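Local coordinates for NAD(P)H-hydrate epimerase (Saccharomyces cerevisiae, PDB 1JZT), which epimerizes the R and S forms of hydrated NAD(P)H, so that the S-specific dehydratase can repair both forms of the damaged nucleotide, at residues 24-28 with 29-33; 39-42 with 43-47; 74-77 with 78-81; 157-160 with 161-164. All coordinates share one frame; numbering follows the deposited sequence.

Interaction 1. Residues 24-28 with 29-33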
loop_
_atom_site.group_PDB
_atom_site.type_symbol
_atom_site.label_atom_id
_atom_site.label_comp_id
_atom_site.label_asym_id
_atom_site.label_seq_id
_atom_site.Cartn_x
_atom_site.Cartn_y
_atom_site.Cartn_z
ATOM N N ILE A 24 23.287 -7.566 5.469
ATOM C CA ILE A 24 22.012 -8.217 5.781
ATOM C C ILE A 24 21.660 -9.236 4.704
ATOM O O ILE A 24 21.298 -10.374 5.009
ATOM C CB ILE A 24 20.857 -7.189 5.878
ATOM C CG1 ILE A 24 21.235 -6.049 6.817
ATOM C CG2 ILE A 24 19.586 -7.872 6.370
ATOM C CD1 ILE A 24 21.628 -6.489 8.197
ATOM N N GLY A 25 21.736 -8.813 3.447
ATOM C CA GLY A 25 21.467 -9.718 2.346
ATOM C C GLY A 25 20.041 -9.888 1.857
ATOM O O GLY A 25 19.785 -10.782 1.054
ATOM N N PHE A 26 19.105 -9.067 2.324
ATOM C CA PHE A 26 17.728 -9.191 1.849
ATOM C C PHE A 26 17.639 -8.739 0.398
ATOM O O PHE A 26 18.368 -7.839 -0.020
ATOM C CB PHE A 26 16.779 -8.350 2.713
ATOM C CG PHE A 26 16.126 -9.125 3.816
ATOM C CD1 PHE A 26 15.380 -10.264 3.523
ATOM C CD2 PHE A 26 16.243 -8.721 5.143
ATOM C CE1 PHE A 26 14.760 -10.993 4.537
ATOM C CE2 PHE A 26 15.626 -9.444 6.165
ATOM C CZ PHE A 26 14.880 -10.585 5.857
ATOM N N THR A 27 16.765 -9.373 -0.377
ATOM C CA THR A 27 16.588 -8.997 -1.772
ATOM C C THR A 27 15.280 -8.234 -1.909
ATOM O O THR A 27 14.349 -8.441 -1.127
ATOM C CB THR A 27 16.525 -10.224 -2.711
ATOM O OG1 THR A 27 15.352 -10.999 -2.422
ATOM C CG2 THR A 27 17.767 -11.092 -2.538
ATOM N N LEU A 28 15.215 -7.342 -2.891
ATOM C CA LEU A 28 14.007 -6.557 -3.122
ATOM C C LEU A 28 12.822 -7.482 -3.384
ATOM O O LEU A 28 11.702 -7.209 -2.945
ATOM C CB LEU A 28 14.194 -5.628 -4.324
ATOM C CG LEU A 28 12.951 -4.829 -4.742
ATOM C CD1 LEU A 28 12.564 -3.861 -3.629
ATOM C CD2 LEU A 28 13.236 -4.077 -6.035
ATOM N N GLN A 29 13.072 -8.569 -4.112
ATOM C CA GLN A 29 12.024 -9.527 -4.434
ATOM C C GLN A 29 11.330 -10.051 -3.172
ATOM O O GLN A 29 10.103 -10.119 -3.116
ATOM C CB GLN A 29 12.602 -10.706 -5.227
ATOM C CG GLN A 29 13.018 -10.386 -6.669
ATOM C CD GLN A 29 14.396 -9.750 -6.788
ATOM O OE1 GLN A 29 15.147 -9.658 -5.815
ATOM N NE2 GLN A 29 14.740 -9.317 -7.997
ATOM N N GLN A 30 12.119 -10.429 -2.171
ATOM C CA GLN A 30 11.566 -10.940 -0.923
ATOM C C GLN A 30 10.774 -9.881 -0.169
ATOM O O GLN A 30 9.620 -10.100 0.207
ATOM C CB GLN A 30 12.674 -11.433 0.002
ATOM C CG GLN A 30 13.346 -12.737 -0.406
ATOM C CD GLN A 30 14.598 -12.971 0.415
ATOM O OE1 GLN A 30 15.646 -12.396 0.133
ATOM N NE2 GLN A 30 14.488 -13.795 1.456
ATOM N N LEU A 31 11.398 -8.736 0.066
ATOM C CA LEU A 31 10.741 -7.674 0.821
ATOM C C LEU A 31 9.440 -7.192 0.185
ATOM O O LEU A 31 8.443 -6.975 0.880
ATOM C CB LEU A 31 11.703 -6.503 1.016
ATOM C CG LEU A 31 12.970 -6.824 1.818
ATOM C CD1 LEU A 31 13.766 -5.543 2.044
ATOM C CD2 LEU A 31 12.604 -7.463 3.158
HETATM N N MSE A 32 9.457 -7.027 -1.135
HETATM C CA MSE A 32 8.285 -6.571 -1.864
HETATM C C MSE A 32 7.165 -7.615 -1.823
HETATM O O MSE A 32 5.984 -7.277 -1.700
HETATM C CB MSE A 32 8.676 -6.243 -3.309
HETATM C CG MSE A 32 7.576 -5.595 -4.136
HETATM SE SE MSE A 32 8.324 -4.641 -5.676
HETATM C CE MSE A 32 9.116 -3.150 -4.728
ATOM N N GLU A 33 7.537 -8.889 -1.921
ATOM C CA GLU A 33 6.554 -9.966 -1.872
ATOM C C GLU A 33 5.903 -9.979 -0.489
ATOM O O GLU A 33 4.677 -10.054 -0.364
ATOM C CB GLU A 33 7.234 -11.312 -2.125
ATOM C CG GLU A 33 6.283 -12.490 -2.248
ATOM C CD GLU A 33 5.312 -12.350 -3.412
ATOM O OE1 GLU A 33 5.654 -11.695 -4.427
ATOM O OE2 GLU A 33 4.207 -12.924 -3.320
#

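Interaction 2. Residues 39-42 with 43-47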
loop_
_atom_site.group_PDB
_atom_site.type_symbol
_atom_site.label_atom_id
_atom_site.label_comp_id
_atom_site.label_asym_id
_atom_site.label_seq_id
_atom_site.Cartn_x
_atom_site.Cartn_y
_atom_site.Cartn_z
ATOM N N VAL A 39 -0.252 -6.063 2.819
ATOM C CA VAL A 39 -1.341 -5.206 2.366
ATOM C C VAL A 39 -2.574 -6.031 2.010
ATOM O O VAL A 39 -3.682 -5.697 2.413
ATOM C CB VAL A 39 -0.940 -4.390 1.124
ATOM C CG1 VAL A 39 -2.121 -3.536 0.660
ATOM C CG2 VAL A 39 0.261 -3.510 1.451
ATOM N N ALA A 40 -2.392 -7.092 1.232
ATOM C CA ALA A 40 -3.513 -7.954 0.853
ATOM C C ALA A 40 -4.199 -8.540 2.090
ATOM O O ALA A 40 -5.431 -8.577 2.181
ATOM C CB ALA A 40 -3.021 -9.075 -0.039
ATOM N N GLN A 41 -3.404 -9.011 3.044
ATOM C CA GLN A 41 -3.973 -9.576 4.267
ATOM C C GLN A 41 -4.808 -8.521 5.025
ATOM O O GLN A 41 -5.866 -8.841 5.570
ATOM C CB GLN A 41 -2.849 -10.141 5.153
ATOM C CG GLN A 41 -3.318 -11.017 6.323
ATOM C CD GLN A 41 -2.168 -11.769 6.992
ATOM O OE1 GLN A 41 -1.191 -11.165 7.423
ATOM N NE2 GLN A 41 -2.291 -13.089 7.081
ATOM N N ALA A 42 -4.352 -7.267 5.050
ATOM C CA ALA A 42 -5.087 -6.188 5.734
ATOM C C ALA A 42 -6.437 -5.937 5.062
ATOM O O ALA A 42 -7.455 -5.720 5.730
ATOM C CB ALA A 42 -4.261 -4.888 5.738
ATOM N N VAL A 43 -6.441 -5.955 3.732
ATOM C CA VAL A 43 -7.668 -5.740 2.970
ATOM C C VAL A 43 -8.664 -6.863 3.251
ATOM O O VAL A 43 -9.852 -6.619 3.471
ATOM C CB VAL A 43 -7.375 -5.702 1.460
ATOM C CG1 VAL A 43 -8.679 -5.706 0.669
ATOM C CG2 VAL A 43 -6.548 -4.471 1.133
ATOM N N CYS A 44 -8.169 -8.095 3.228
ATOM C CA CYS A 44 -9.005 -9.260 3.487
ATOM C C CYS A 44 -9.568 -9.217 4.911
ATOM O O CYS A 44 -10.713 -9.590 5.147
ATOM C CB CYS A 44 -8.181 -10.542 3.275
ATOM S SG CYS A 44 -9.058 -12.100 3.569
ATOM N N ARG A 45 -8.771 -8.744 5.858
ATOM C CA ARG A 45 -9.225 -8.690 7.244
ATOM C C ARG A 45 -10.214 -7.552 7.496
ATOM O O ARG A 45 -11.124 -7.679 8.317
ATOM C CB ARG A 45 -8.024 -8.567 8.179
ATOM C CG ARG A 45 -8.368 -8.786 9.636
ATOM C CD ARG A 45 -7.139 -9.157 10.440
ATOM N NE ARG A 45 -6.566 -10.439 10.030
ATOM C CZ ARG A 45 -5.473 -10.965 10.577
ATOM N NH1 ARG A 45 -4.842 -10.317 11.551
ATOM N NH2 ARG A 45 -5.004 -12.136 10.159
ATOM N N GLN A 46 -10.036 -6.451 6.773
ATOM C CA GLN A 46 -10.895 -5.275 6.893
ATOM C C GLN A 46 -12.197 -5.466 6.107
ATOM O O GLN A 46 -13.249 -4.950 6.491
ATOM C CB GLN A 46 -10.133 -4.046 6.376
ATOM C CG GLN A 46 -10.724 -2.691 6.729
ATOM C CD GLN A 46 -10.685 -2.395 8.219
ATOM O OE1 GLN A 46 -9.766 -2.811 8.928
ATOM N NE2 GLN A 46 -11.680 -1.664 8.699
ATOM N N PHE A 47 -12.132 -6.221 5.013
ATOM C CA PHE A 47 -13.314 -6.464 4.182
ATOM C C PHE A 47 -13.538 -7.957 3.931
ATOM O O PHE A 47 -13.481 -8.426 2.792
ATOM C CB PHE A 47 -13.175 -5.735 2.845
ATOM C CG PHE A 47 -12.953 -4.254 2.984
ATOM C CD1 PHE A 47 -13.987 -3.411 3.378
ATOM C CD2 PHE A 47 -11.705 -3.700 2.720
ATOM C CE1 PHE A 47 -13.779 -2.033 3.505
ATOM C CE2 PHE A 47 -11.484 -2.329 2.843
ATOM C CZ PHE A 47 -12.525 -1.494 3.235
#

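Interaction 3. Residues 74-77 with 78-81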
loop_
_atom_site.group_PDB
_atom_site.type_symbol
_atom_site.label_atom_id
_atom_site.label_comp_id
_atom_site.label_asym_id
_atom_site.label_seq_id
_atom_site.Cartn_x
_atom_site.Cartn_y
_atom_site.Cartn_z
ATOM N N GLY A 74 2.036 -2.779 -4.581
ATOM C CA GLY A 74 0.656 -2.915 -5.013
ATOM C C GLY A 74 0.457 -4.043 -6.011
ATOM O O GLY A 74 -0.566 -4.735 -5.976
ATOM N N LEU A 75 1.420 -4.229 -6.910
ATOM C CA LEU A 75 1.333 -5.290 -7.912
ATOM C C LEU A 75 1.307 -6.659 -7.226
ATOM O O LEU A 75 0.590 -7.566 -7.661
ATOM C CB LEU A 75 2.519 -5.209 -8.886
ATOM C CG LEU A 75 2.656 -3.899 -9.673
ATOM C CD1 LEU A 75 3.844 -3.970 -10.644
ATOM C CD2 LEU A 75 1.368 -3.636 -10.424
ATOM N N VAL A 76 2.093 -6.799 -6.161
ATOM C CA VAL A 76 2.143 -8.042 -5.389
ATOM C C VAL A 76 0.791 -8.224 -4.682
ATOM O O VAL A 76 0.190 -9.295 -4.720
ATOM C CB VAL A 76 3.254 -7.989 -4.317
ATOM C CG1 VAL A 76 3.119 -9.170 -3.356
ATOM C CG2 VAL A 76 4.620 -8.017 -4.987
ATOM N N CYS A 77 0.333 -7.160 -4.028
ATOM C CA CYS A 77 -0.939 -7.163 -3.310
ATOM C C CYS A 77 -2.083 -7.660 -4.187
ATOM O O CYS A 77 -2.894 -8.475 -3.764
ATOM C CB CYS A 77 -1.249 -5.748 -2.825
ATOM S SG CYS A 77 -2.910 -5.540 -2.137
ATOM N N ALA A 78 -2.144 -7.146 -5.409
ATOM C CA ALA A 78 -3.179 -7.520 -6.353
ATOM C C ALA A 78 -3.222 -9.024 -6.626
ATOM O O ALA A 78 -4.306 -9.603 -6.743
ATOM C CB ALA A 78 -2.990 -6.751 -7.657
ATOM N N ARG A 79 -2.056 -9.655 -6.734
ATOM C CA ARG A 79 -1.992 -11.101 -6.990
ATOM C C ARG A 79 -2.510 -11.892 -5.786
ATOM O O ARG A 79 -3.261 -12.853 -5.948
ATOM C CB ARG A 79 -0.547 -11.514 -7.341
ATOM C CG ARG A 79 -0.256 -13.032 -7.309
ATOM C CD ARG A 79 1.041 -13.353 -8.063
ATOM N NE ARG A 79 2.082 -12.370 -7.777
ATOM C CZ ARG A 79 2.819 -12.352 -6.670
ATOM N NH1 ARG A 79 2.641 -13.277 -5.731
ATOM N NH2 ARG A 79 3.718 -11.390 -6.497
ATOM N N HIS A 80 -2.127 -11.491 -4.577
ATOM C CA HIS A 80 -2.606 -12.206 -3.400
ATOM C C HIS A 80 -4.113 -12.043 -3.229
ATOM O O HIS A 80 -4.799 -12.983 -2.835
ATOM C CB HIS A 80 -1.854 -11.751 -2.146
ATOM C CG HIS A 80 -0.473 -12.315 -2.056
ATOM N ND1 HIS A 80 -0.229 -13.630 -1.713
ATOM C CD2 HIS A 80 0.732 -11.776 -2.351
ATOM C CE1 HIS A 80 1.064 -13.874 -1.805
ATOM N NE2 HIS A 80 1.672 -12.765 -2.192
ATOM N N LEU A 81 -4.631 -10.858 -3.542
ATOM C CA LEU A 81 -6.069 -10.615 -3.432
ATOM C C LEU A 81 -6.837 -11.516 -4.382
ATOM O O LEU A 81 -7.940 -11.969 -4.068
ATOM C CB LEU A 81 -6.395 -9.156 -3.745
ATOM C CG LEU A 81 -6.019 -8.143 -2.659
ATOM C CD1 LEU A 81 -6.259 -6.725 -3.173
ATOM C CD2 LEU A 81 -6.852 -8.414 -1.415
HETATM O O HOH W 1 2.153 -9.705 -9.214
#

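Interaction 4. Residues 157-160 with 161-164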
loop_
_atom_site.group_PDB
_atom_site.type_symbol
_atom_site.label_atom_id
_atom_site.label_comp_id
_atom_site.label_asym_id
_atom_site.label_seq_id
_atom_site.Cartn_x
_atom_site.Cartn_y
_atom_site.Cartn_z
ATOM N N VAL A 157 -5.077 11.766 -7.718
ATOM C CA VAL A 157 -5.346 12.027 -6.305
ATOM C C VAL A 157 -6.600 12.889 -6.148
ATOM O O VAL A 157 -7.395 12.693 -5.225
ATOM C CB VAL A 157 -4.141 12.733 -5.636
ATOM C CG1 VAL A 157 -4.500 13.188 -4.232
ATOM C CG2 VAL A 157 -2.949 11.780 -5.588
ATOM N N GLU A 158 -6.771 13.846 -7.054
ATOM C CA GLU A 158 -7.936 14.719 -7.024
ATOM C C GLU A 158 -9.209 13.900 -7.201
ATOM O O GLU A 158 -10.176 14.078 -6.459
ATOM C CB GLU A 158 -7.838 15.774 -8.127
ATOM C CG GLU A 158 -6.845 16.878 -7.826
ATOM C CD GLU A 158 -6.658 17.831 -8.996
ATOM O OE1 GLU A 158 -7.676 18.307 -9.552
ATOM O OE2 GLU A 158 -5.493 18.109 -9.352
ATOM N N GLU A 159 -9.202 12.999 -8.184
ATOM C CA GLU A 159 -10.360 12.148 -8.455
ATOM C C GLU A 159 -10.660 11.250 -7.260
ATOM O O GLU A 159 -11.820 11.039 -6.910
ATOM C CB GLU A 159 -10.120 11.276 -9.694
ATOM C CG GLU A 159 -9.943 12.028 -11.014
ATOM C CD GLU A 159 -11.155 12.866 -11.400
ATOM O OE1 GLU A 159 -12.290 12.498 -11.031
ATOM O OE2 GLU A 159 -10.971 13.891 -12.093
ATOM N N LEU A 160 -9.612 10.714 -6.641
ATOM C CA LEU A 160 -9.776 9.844 -5.477
ATOM C C LEU A 160 -10.390 10.599 -4.301
ATOM O O LEU A 160 -11.278 10.086 -3.621
ATOM C CB LEU A 160 -8.422 9.256 -5.049
ATOM C CG LEU A 160 -7.768 8.294 -6.045
ATOM C CD1 LEU A 160 -6.442 7.770 -5.484
ATOM C CD2 LEU A 160 -8.717 7.149 -6.328
ATOM N N CYS A 161 -9.920 11.820 -4.061
ATOM C CA CYS A 161 -10.441 12.609 -2.947
ATOM C C CYS A 161 -11.927 12.917 -3.077
ATOM O O CYS A 161 -12.621 13.071 -2.074
ATOM C CB CYS A 161 -9.657 13.917 -2.805
ATOM S SG CYS A 161 -7.981 13.696 -2.174
ATOM N N LYS A 162 -12.415 13.006 -4.310
ATOM C CA LYS A 162 -13.822 13.294 -4.542
ATOM C C LYS A 162 -14.745 12.158 -4.100
ATOM O O LYS A 162 -15.894 12.400 -3.728
ATOM C CB LYS A 162 -14.054 13.603 -6.023
ATOM C CG LYS A 162 -13.236 14.795 -6.503
ATOM C CD LYS A 162 -13.273 14.966 -8.007
ATOM C CE LYS A 162 -14.547 15.628 -8.465
ATOM N NZ LYS A 162 -14.455 16.007 -9.909
ATOM N N VAL A 163 -14.248 10.924 -4.126
ATOM C CA VAL A 163 -15.076 9.782 -3.737
ATOM C C VAL A 163 -14.573 9.019 -2.512
ATOM O O VAL A 163 -15.128 7.978 -2.161
ATOM C CB VAL A 163 -15.205 8.769 -4.900
ATOM C CG1 VAL A 163 -15.711 9.470 -6.152
ATOM C CG2 VAL A 163 -13.865 8.106 -5.161
ATOM N N GLN A 164 -13.550 9.544 -1.850
ATOM C CA GLN A 164 -12.967 8.863 -0.693
ATOM C C GLN A 164 -13.864 8.770 0.529
ATOM O O GLN A 164 -13.568 8.021 1.464
ATOM C CB GLN A 164 -11.638 9.520 -0.306
ATOM C CG GLN A 164 -11.753 10.960 0.147
ATOM C CD GLN A 164 -10.410 11.554 0.530
ATOM O OE1 GLN A 164 -10.321 12.720 0.921
ATOM N NE2 GLN A 164 -9.356 10.749 0.427
#

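Interaction 1. Residues 24-28 with 29-33
A chi1 of 65° on T27 places OG1 between its own backbone N and carbonyl carbon, facing the first turn of the helix, while Q30, with chi1 at -73° and an extended chain beyond CG, reaches back along the turn to meet it. The result is a capping box at the N terminus of the helix. T27 OG1 accepts from Q30 N at 3.3 Å, and in the reciprocal bond T27 N donates to Q30 OE1 at 3.3 Å, tilted from the amide's carbonyl plane. The T27 hydroxyl also donates to Q30 OE1 at 2.9 Å, in that plane and on a lone pair. Beside the box, L31 CD2 lies over one face of the F26 ring, 4.1 Å from its centroid, a CH-pi contact, while Q30 OE1 sits at the ring edge. Next to the cap, L28 and M32, a selenomethionine one turn later, run side by side, with L28 CD1 3.7 Å from M32 CE. M32 also touches N69, a predicted substrate-binding residue. Chemically, the box gives the N-H of the N-cap residue T27 and that of Q30 in the first turn a side-chain acceptor each, and the two T27 donors on Q30 OE1 should hold that amide in one orientation.

Interaction 2. Residues 39-42 with 43-47
V43, A42 and Q41 carry this contact, a plain turn of helix in which side-chain carbons pack against the carbonyl oxygens of the preceding turn. V43 spans two of these oxygens: its CG2, anti to the carbonyl carbon, lies 3.4 Å from V39 O, and its CB is 3.5 Å from A40 O. The same V39 O accepts the backbone bond from V43 N at 3.1 Å, so V39 O takes both the backbone N-H and the methyl of V43. A42 contributes mainly its carbonyl. Q46 N donates to A42 O at 2.9 Å, and Q46 CB comes up beside the same oxygen at 3.2 Å, so polar and apolar atoms of one residue share it. Q41 follows the same pattern with R45, whose N donates to Q41 O at 2.9 Å and whose CB rests close to that oxygen. The ends of these two side chains merely come near each other, with Q41 NE2 4.2 Å from R45 NH2, and both find polar partners near the C terminus: Q41 OE1 accepts from the backbone N of Q242, and R45 forms a salt bridge with D241. This last stretch of helix 28-46 is thus held between several elements of the fold. V39 and A40 meet C77, and V43 meets L81, all against helix 69-83. V43 also reaches C135 on strand 133-139, whereas A42, R45 and Q46 lie along strand 214-218, with the Q46 amide oxygen hydrogen-bonded to the hydroxyl of Y216.

Interaction 3. Residues 74-77 with 78-81
Backbone bonds run from H80 N to V76 O at 3.2 Å, from A78 N to G74 O and from L81 N to C77 O, but R79 N is held less firmly, splitting weak bonds between L75 O and V76 O. A water also joins R79 to L75: it donates to L75 O at 3.1 Å and accepts from R79 NE at 3.0 Å, bridging that carbonyl to the guanidinium. The arginine chain, bent at chi3 (41°), brings this group back over V76, so that V76 O lies over one guanidinium face and V76 CG2 is 3.8 Å from R79 NH2. The remaining contacts are van der Waals: V76 CG1 meets the edge of the H80 ring in its plane, 3.7 Å from CD2, and the apolar pair C77 SG and L81 CD1 touch at 3.7 Å. The helix belongs to the beta-alpha-beta unit 60-65, 69-83, 88-91. On one neighbouring helix, 28-46, E33 forms a salt bridge with R79 and a hydrogen bond with H80. Helix 100-111 is met by V76, A78 and R79, while L75 and A78 rest on V90 of strand 88-91.

Interaction 4. Residues 157-160 with 161-164
K162 runs back beside E159 and can be followed atom by atom along this surface turn. Its CB sits 3.5 Å from E159 O. The next atom, CG, anti to the carbonyl carbon of K162 itself (chi1 -59°), comes to 3.1 Å from E158 O in the preceding turn. CD stays near that oxygen at 3.6 Å and begins to approach the glutamate, with E159 OE1 4.0 Å away. A bend at chi3 (79°) then turns the chain, and at its tip NZ stops 4.3 Å from E159 OE1. The opposite charges are therefore neighbours lying alongside each other without a salt bridge, and any attraction between them is probably modest. The backbone under this pair is less regular than in an ideal helix. K162 N donates to E158 O and, weakly, to E159 O, and V163 N turns to L160 O, three residues back, at 3.1 Å and from well above that carbonyl's plane. Around the helix from the lysine, C161 N bonds normally to V157 O, and C161 SG touches V157 CG1. The side chain of V157 comes within about 4 Å of that of T176, and that of buried L160 within about 5 Å of that of D138, both predicted potassium-binding residues. E159 leans on W124 and L128, V157 on M149, and Q164 on N191. Helix 153-163 is the connection in the beta-alpha-beta unit between parallel strands 133-139 and 169-172.

Overall arrangement
From the N terminus, interaction 1 caps helix 28-46 where the loop after helix 9-19 ends, and interaction 2 closes the last turns of that helix, the two centres about 22 Å apart. Interaction 3 follows on helix 69-83, and interaction 4 on helix 153-163. All are local turns in series, so none nests or crosses. Interaction 3 touches both of the first two, through the polar end of E33 and through the packing of helix 28-46 on helix 69-83. Interaction 4 stands apart, on the opposite side of the chain's centre from interaction 1, the sheet's parallel strands joining its beta-alpha-beta unit to that of interaction 3.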